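Local coordinates for protein 1,3,6,8-tetrahydroxynaphthalene synthase (Streptomyces coelicolor, PDB 1U0M) that catalyses the iterative condensation of five malonyl-CoA units and the cyclisation of the resulting pentaketide to 1,3,6,8-tetrahydroxynaphthalene, for the biosynthesis of melanin and other secondary metabolites, at residues 106-111 with 166-171; 22-27 with 56-61; 219-224 with 252-257. One frame throughout, in Å; residues are numbered along the deposited sequence.

Contact 1. Residues 106-111 with 166-171; sequences IDVIIY and ANALIV
Strands 108-111 and 167-171 run parallel, 4.8 Å apart at closest approach and 18° from exact alignment, pairing V108 with A168 through to Y111 with V171. The amides of L169, I110 and V171 step from one strand to the other; the straightest N-H, from V171 N to I110 O at 2.9 Å, nevertheless starts above the carbonyl plane. Ahead of the ladder D107 grips the backbone of N167 twice: its own N reaches N167 O at 2.7 Å, while OD1, using the anti lone pair, accepts N167 N at 3.1 Å. Aspartate is apt here, its short carboxylate meeting the amide that begins the strand. These are neighbouring inner strands of the mixed sheet of a thiolase fold. Helix 148-162 packs on the face bearing V108, I110, A168 and I170, and helix 73-99 on the face of L169 and V171. On the first face V108 CG1, wedged between backbone N and carbonyl carbon, presses on A168 CB at a tight 3.4 Å, where a small methyl fits. On the second, V171 CG1 comes obliquely to the ring of Y111, 3.8 Å from its CD1. I106 CG2 meets L169 CB at 3.5 Å, the side chains crossing obliquely.

Contact 2. Residues 22-27 with 56-61; sequences HVITME and RTRHIV
The imidazole of H22 has two carbonyl oxygens at its edge, in plane: I60 O and V61 O, the latter 3.3 Å from H22 CD2. R58 NE donates to a water lying in plane at the guanidinium edge, 2.7 Å away, while I24 CD1 approaches that group obliquely. The H59 ring, also met obliquely, lies alongside V23, whose CG2 is 3.3 Å from H59 NE2. The water donates to I24 O, so this carbonyl accepts both R58 N and the water. I24 and R58 lie side by side: I24 CG2, flanked by its own backbone N and carbonyl carbon, rests 3.8 Å from R58 CB. A long arginine serves well because its aliphatic base can pack on I24 while a bend at chi3 turns the tip to the carbonyls of N193 and F196. Strands 22-25 and 57-60 form a separate two-stranded antiparallel ladder, with helices 26-37 and 43-52 in the connection. H22 with I60 and I24 with R58 are its hydrogen-bonded pairs; V23 with H59 and T25 with T57 are non-hydrogen-bonded. Where the first strand gives way to helix 26-37, T25 is the N-cap: OG1, at chi1 66°, accepts the N-H of E28. M26 N, 2.8 Å from R56 O, continues the pairing into the first turn. That donor nitrogen stands above the R56 carbonyl plane, at a bent N-H...O angle of 131°.

Contact 3. Residues 219-224 with 252-257; sequences GSYLIP and EPLAPA
In the C-terminal half of this thiolase fold, helix 251-263 packs against Y221 and I223, at strand 212-222 of the large mixed sheet. The short segments 219-222 and 252-257 run nearly antiparallel, at 154°, with their axes 9.7 Å apart, so side chains must bridge the gap. Y221 does most of this. Its CG stands anti to the backbone N (chi1 176°), which sends the ring out from the strand towards the helix and presents one face to A257. The methyl CB of A257 sits over the ring centre in a CH-pi contact, 3.5 Å from the centroid and only 14° off the ring normal. Alanine is well placed, since its bare methyl can lie against the aromatic face while the helix backbone stays near the strand, the CA atoms of Y221 and A257 being 6.8 Å apart. L254, one turn earlier, serves two partners. Its CD1 approaches the Y221 ring obliquely, 4.3 Å from CD1 of the tyrosine, and its CB receives CD1 of I223 at 4.2 Å. The extended outer chain of I223 carries that terminal methyl to the helix. An alanine in place of Y221 would remove the ring and would probably cost A257 its CH-pi partner and L254 part of its apolar contact. The helix tolerates its prolines differently: P253 lies in the first turn, where its missing N-H costs no helical bond, whereas P256 coincides with a kink. Nearby, L222 O receives a weak hydrogen bond from S134 OG of the second subunit, and this S134 also packs against Y221, so this part of the chain reaches the second subunit. Such apolar helix-on-sheet packing joins an outer helical layer to a beta layer in the alpha-beta-alpha-beta-alpha thiolase fold.

Overall arrangement
Contacts 1 and 3 both reach the same mixed sheet: strands 167-175 and 212-222 belong to it, with 198-206 and 11-18 between them. Their centres are about 27 Å apart and their nearest atoms about 13 Å, so they do not touch. Contact 2 stands apart from that sheet, its centre about 30 Å from that of contact 1 and about 32 Å from that of contact 3, on the other side of the chain's centre from both. In contact 3 the side chain of L254 is about 11 Å from that of C146, the probable active-site cysteine. In contact 2, the side chain of R58 comes within about 4 Å of a bound polyethylene glycol, probably from the crystallisation liquor.

Contact 1. Residues 106-111 with 166-171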
# COMPACT_ATOMS: atom_id res chain seq x y z
N ILE A 106 -9.47 -12.10 -13.57
CA ILE A 106 -8.57 -11.68 -12.51
C ILE A 106 -9.34 -11.49 -11.21
O ILE A 106 -10.35 -10.78 -11.17
CB ILE A 106 -7.87 -10.35 -12.88
CG1 ILE A 106 -7.21 -10.47 -14.26
CG2 ILE A 106 -6.83 -9.98 -11.81
CD1 ILE A 106 -6.10 -11.50 -14.34
N ASP A 107 -8.87 -12.12 -10.14
CA ASP A 107 -9.54 -12.01 -8.85
C ASP A 107 -8.94 -10.90 -7.98
O ASP A 107 -9.60 -10.40 -7.08
CB ASP A 107 -9.45 -13.33 -8.08
CG ASP A 107 -10.02 -14.51 -8.86
OD1 ASP A 107 -9.28 -15.10 -9.67
OD2 ASP A 107 -11.21 -14.84 -8.66
N VAL A 108 -7.70 -10.53 -8.26
CA VAL A 108 -7.04 -9.50 -7.47
C VAL A 108 -6.08 -8.66 -8.29
O VAL A 108 -5.27 -9.19 -9.06
CB VAL A 108 -6.25 -10.14 -6.31
CG1 VAL A 108 -5.22 -11.10 -6.87
CG2 VAL A 108 -5.55 -9.07 -5.48
N ILE A 109 -6.18 -7.34 -8.14
CA ILE A 109 -5.27 -6.42 -8.82
C ILE A 109 -4.24 -5.97 -7.80
O ILE A 109 -4.57 -5.69 -6.65
CB ILE A 109 -5.98 -5.17 -9.36
CG1 ILE A 109 -6.96 -5.56 -10.47
CG2 ILE A 109 -4.95 -4.19 -9.89
CD1 ILE A 109 -7.58 -4.38 -11.19
N ILE A 110 -2.98 -5.91 -8.23
CA ILE A 110 -1.90 -5.50 -7.36
C ILE A 110 -1.21 -4.33 -8.05
O ILE A 110 -0.39 -4.52 -8.95
CB ILE A 110 -0.93 -6.65 -7.13
CG1 ILE A 110 -1.71 -7.90 -6.72
CG2 ILE A 110 0.06 -6.29 -6.03
CD1 ILE A 110 -0.87 -9.15 -6.56
N TYR A 111 -1.56 -3.12 -7.62
CA TYR A 111 -1.01 -1.91 -8.21
C TYR A 111 0.12 -1.31 -7.39
O TYR A 111 -0.09 -0.89 -6.25
CB TYR A 111 -2.14 -0.88 -8.36
CG TYR A 111 -1.78 0.34 -9.20
CD1 TYR A 111 -2.02 0.36 -10.57
CD2 TYR A 111 -1.21 1.47 -8.61
CE1 TYR A 111 -1.71 1.48 -11.34
CE2 TYR A 111 -0.89 2.59 -9.37
CZ TYR A 111 -1.15 2.59 -10.73
OH TYR A 111 -0.86 3.71 -11.46
N ALA A 166 -7.13 -19.01 -8.83
CA ALA A 166 -7.13 -17.55 -8.91
C ALA A 166 -6.06 -16.94 -9.81
O ALA A 166 -4.91 -17.38 -9.83
CB ALA A 166 -7.01 -16.96 -7.52
N ASN A 167 -6.46 -15.90 -10.55
CA ASN A 167 -5.56 -15.18 -11.44
C ASN A 167 -5.37 -13.75 -10.93
O ASN A 167 -6.34 -13.02 -10.72
CB ASN A 167 -6.15 -15.10 -12.85
CG ASN A 167 -6.01 -16.39 -13.61
OD1 ASN A 167 -6.47 -16.50 -14.75
ND2 ASN A 167 -5.37 -17.39 -13.00
N ALA A 168 -4.11 -13.36 -10.73
CA ALA A 168 -3.81 -12.02 -10.24
C ALA A 168 -3.20 -11.14 -11.33
O ALA A 168 -2.50 -11.63 -12.22
CB ALA A 168 -2.87 -12.10 -9.05
N LEU A 169 -3.49 -9.85 -11.27
CA LEU A 169 -2.95 -8.90 -12.23
C LEU A 169 -1.98 -7.95 -11.54
O LEU A 169 -2.38 -7.19 -10.66
CB LEU A 169 -4.06 -8.10 -12.89
CG LEU A 169 -3.54 -7.01 -13.86
CD1 LEU A 169 -2.76 -7.67 -15.00
CD2 LEU A 169 -4.71 -6.20 -14.41
N ILE A 170 -0.72 -8.00 -11.95
CA ILE A 170 0.29 -7.13 -11.37
C ILE A 170 0.53 -5.95 -12.29
O ILE A 170 0.85 -6.12 -13.46
CB ILE A 170 1.62 -7.86 -11.21
CG1 ILE A 170 1.43 -9.06 -10.28
CG2 ILE A 170 2.65 -6.91 -10.65
CD1 ILE A 170 2.68 -9.85 -10.08
N VAL A 171 0.35 -4.74 -11.75
CA VAL A 171 0.57 -3.53 -12.53
C VAL A 171 1.58 -2.64 -11.82
O VAL A 171 1.41 -2.31 -10.65
CB VAL A 171 -0.71 -2.71 -12.72
CG1 VAL A 171 -0.39 -1.44 -13.49
CG2 VAL A 171 -1.75 -3.53 -13.45

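Contact 2. Residues 22-27 with 56-61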
# COMPACT_ATOMS: atom_id res chain seq x y z
N HIS A 22 9.29 10.48 -24.78
CA HIS A 22 10.36 11.45 -24.63
C HIS A 22 11.63 10.74 -24.13
O HIS A 22 11.61 10.07 -23.11
CB HIS A 22 9.90 12.54 -23.67
CG HIS A 22 8.60 13.17 -24.08
ND1 HIS A 22 8.46 13.92 -25.23
CD2 HIS A 22 7.38 13.16 -23.50
CE1 HIS A 22 7.22 14.35 -25.33
NE2 HIS A 22 6.54 13.90 -24.29
N VAL A 23 12.72 10.88 -24.87
CA VAL A 23 13.96 10.21 -24.52
C VAL A 23 15.08 11.14 -24.13
O VAL A 23 15.27 12.19 -24.74
CB VAL A 23 14.50 9.36 -25.71
CG1 VAL A 23 15.84 8.74 -25.34
CG2 VAL A 23 13.50 8.29 -26.08
N ILE A 24 15.83 10.77 -23.10
CA ILE A 24 16.98 11.56 -22.69
C ILE A 24 18.19 10.63 -22.68
O ILE A 24 18.18 9.56 -22.04
CB ILE A 24 16.79 12.25 -21.31
CG1 ILE A 24 18.04 13.07 -20.98
CG2 ILE A 24 16.46 11.24 -20.23
CD1 ILE A 24 17.93 13.96 -19.75
N THR A 25 19.20 11.02 -23.45
CA THR A 25 20.43 10.26 -23.59
C THR A 25 21.43 10.58 -22.48
O THR A 25 21.29 11.56 -21.75
CB THR A 25 21.14 10.58 -24.91
OG1 THR A 25 21.59 11.94 -24.86
CG2 THR A 25 20.20 10.39 -26.11
N MET A 26 22.43 9.73 -22.38
CA MET A 26 23.50 9.88 -21.41
C MET A 26 24.16 11.24 -21.60
O MET A 26 24.36 11.99 -20.65
CB MET A 26 24.55 8.80 -21.64
CG MET A 26 25.87 9.03 -20.92
SD MET A 26 25.75 8.49 -19.25
CE MET A 26 24.90 9.83 -18.51
N GLU A 27 24.51 11.53 -22.85
CA GLU A 27 25.17 12.76 -23.21
C GLU A 27 24.38 13.97 -22.76
O GLU A 27 24.93 14.89 -22.16
CB GLU A 27 25.38 12.83 -24.74
CG GLU A 27 26.73 13.42 -25.13
CD GLU A 27 26.69 14.22 -26.43
OE1 GLU A 27 26.24 13.67 -27.46
OE2 GLU A 27 27.13 15.40 -26.41
N ARG A 56 22.44 4.55 -21.07
CA ARG A 56 22.50 5.35 -22.29
C ARG A 56 21.23 6.15 -22.58
O ARG A 56 21.32 7.28 -23.08
CB ARG A 56 22.84 4.46 -23.48
CG ARG A 56 21.70 3.58 -23.96
CD ARG A 56 21.69 3.55 -25.48
NE ARG A 56 21.59 4.90 -26.05
CZ ARG A 56 21.68 5.19 -27.35
NH1 ARG A 56 21.88 4.22 -28.24
NH2 ARG A 56 21.55 6.45 -27.76
N THR A 57 20.07 5.58 -22.28
CA THR A 57 18.81 6.29 -22.52
C THR A 57 17.77 6.04 -21.43
O THR A 57 17.77 5.00 -20.78
CB THR A 57 18.14 5.89 -23.84
OG1 THR A 57 17.86 4.48 -23.83
CG2 THR A 57 19.02 6.22 -25.00
N ARG A 58 16.88 7.01 -21.28
CA ARG A 58 15.81 6.92 -20.31
C ARG A 58 14.59 7.55 -20.96
O ARG A 58 14.74 8.35 -21.88
CB ARG A 58 16.17 7.68 -19.04
CG ARG A 58 17.39 7.15 -18.32
CD ARG A 58 17.66 7.95 -17.07
NE ARG A 58 18.08 9.30 -17.40
CZ ARG A 58 18.02 10.32 -16.54
NH1 ARG A 58 17.56 10.12 -15.32
NH2 ARG A 58 18.43 11.53 -16.91
N HIS A 59 13.40 7.19 -20.50
CA HIS A 59 12.19 7.77 -21.06
C HIS A 59 11.43 8.51 -19.97
O HIS A 59 11.43 8.09 -18.81
CB HIS A 59 11.28 6.70 -21.66
CG HIS A 59 11.84 6.05 -22.88
ND1 HIS A 59 12.81 5.06 -22.82
CD2 HIS A 59 11.58 6.24 -24.20
CE1 HIS A 59 13.12 4.68 -24.05
NE2 HIS A 59 12.39 5.37 -24.90
N ILE A 60 10.81 9.62 -20.33
CA ILE A 60 10.03 10.40 -19.38
C ILE A 60 8.67 10.74 -20.01
O ILE A 60 8.55 10.84 -21.23
CB ILE A 60 10.79 11.68 -18.98
CG1 ILE A 60 11.18 12.48 -20.22
CG2 ILE A 60 12.03 11.31 -18.16
CD1 ILE A 60 12.07 13.68 -19.92
N VAL A 61 7.66 10.91 -19.17
CA VAL A 61 6.33 11.19 -19.68
C VAL A 61 6.12 12.60 -20.24
O VAL A 61 5.25 12.81 -21.07
CB VAL A 61 5.24 10.88 -18.61
CG1 VAL A 61 5.13 9.36 -18.43
CG2 VAL A 61 5.60 11.54 -17.27
O HOH W 1 19.66 9.60 -19.62

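Contact 3. Residues 219-224 with 252-257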
# COMPACT_ATOMS: atom_id res chain seq x y z
N GLY A 219 10.18 -15.47 -0.45
CA GLY A 219 10.48 -15.04 0.90
C GLY A 219 11.03 -13.64 0.97
O GLY A 219 11.60 -13.13 0.01
N SER A 220 10.87 -13.01 2.12
CA SER A 220 11.35 -11.66 2.32
C SER A 220 12.56 -11.64 3.24
O SER A 220 12.87 -12.64 3.88
CB SER A 220 10.24 -10.79 2.91
OG SER A 220 10.73 -9.50 3.26
N TYR A 221 13.23 -10.50 3.29
CA TYR A 221 14.38 -10.35 4.16
C TYR A 221 14.67 -8.87 4.33
O TYR A 221 14.83 -8.14 3.35
CB TYR A 221 15.60 -11.07 3.58
CG TYR A 221 16.85 -10.85 4.39
CD1 TYR A 221 17.68 -9.76 4.14
CD2 TYR A 221 17.15 -11.67 5.48
CE1 TYR A 221 18.78 -9.48 4.95
CE2 TYR A 221 18.25 -11.41 6.30
CZ TYR A 221 19.06 -10.31 6.04
OH TYR A 221 20.12 -10.01 6.86
N LEU A 222 14.74 -8.43 5.58
CA LEU A 222 15.01 -7.03 5.89
C LEU A 222 16.41 -6.86 6.47
O LEU A 222 16.73 -7.42 7.51
CB LEU A 222 13.97 -6.52 6.90
CG LEU A 222 13.84 -5.02 7.19
CD1 LEU A 222 15.08 -4.47 7.90
CD2 LEU A 222 13.59 -4.28 5.87
N ILE A 223 17.24 -6.09 5.78
CA ILE A 223 18.59 -5.85 6.26
C ILE A 223 18.51 -4.97 7.50
O ILE A 223 18.14 -3.80 7.42
CB ILE A 223 19.45 -5.13 5.20
CG1 ILE A 223 19.64 -6.04 3.99
CG2 ILE A 223 20.78 -4.72 5.81
CD1 ILE A 223 20.53 -5.45 2.91
N PRO A 224 18.87 -5.52 8.67
CA PRO A 224 18.83 -4.79 9.93
C PRO A 224 19.45 -3.40 9.88
O PRO A 224 20.47 -3.18 9.22
CB PRO A 224 19.58 -5.71 10.89
CG PRO A 224 19.20 -7.08 10.37
CD PRO A 224 19.36 -6.90 8.87
N GLU A 252 26.88 -7.41 0.37
CA GLU A 252 27.55 -8.45 1.14
C GLU A 252 26.57 -9.11 2.12
O GLU A 252 26.41 -10.33 2.12
CB GLU A 252 28.76 -7.86 1.89
CG GLU A 252 29.56 -8.88 2.70
CD GLU A 252 30.85 -8.29 3.28
OE1 GLU A 252 31.72 -7.86 2.50
OE2 GLU A 252 30.99 -8.25 4.53
N PRO A 253 25.90 -8.31 2.96
CA PRO A 253 24.95 -8.87 3.93
C PRO A 253 23.72 -9.51 3.30
O PRO A 253 23.06 -10.35 3.92
CB PRO A 253 24.59 -7.67 4.80
CG PRO A 253 25.82 -6.82 4.73
CD PRO A 253 26.14 -6.88 3.26
N LEU A 254 23.40 -9.12 2.07
CA LEU A 254 22.22 -9.65 1.39
C LEU A 254 22.45 -10.98 0.70
O LEU A 254 21.54 -11.80 0.61
CB LEU A 254 21.69 -8.63 0.38
CG LEU A 254 20.59 -9.09 -0.59
CD1 LEU A 254 19.40 -9.65 0.17
CD2 LEU A 254 20.16 -7.93 -1.43
N ALA A 255 23.66 -11.18 0.19
CA ALA A 255 24.01 -12.41 -0.51
C ALA A 255 23.56 -13.66 0.24
O ALA A 255 22.89 -14.53 -0.33
CB ALA A 255 25.52 -12.46 -0.75
N PRO A 256 23.91 -13.78 1.54
CA PRO A 256 23.52 -14.93 2.35
C PRO A 256 22.01 -15.14 2.40
O PRO A 256 21.53 -16.27 2.35
CB PRO A 256 24.10 -14.59 3.73
CG PRO A 256 25.31 -13.79 3.39
CD PRO A 256 24.80 -12.88 2.30
N ALA A 257 21.27 -14.05 2.51
CA ALA A 257 19.82 -14.11 2.57
C ALA A 257 19.29 -14.75 1.29
O ALA A 257 18.24 -15.38 1.28
CB ALA A 257 19.23 -12.71 2.73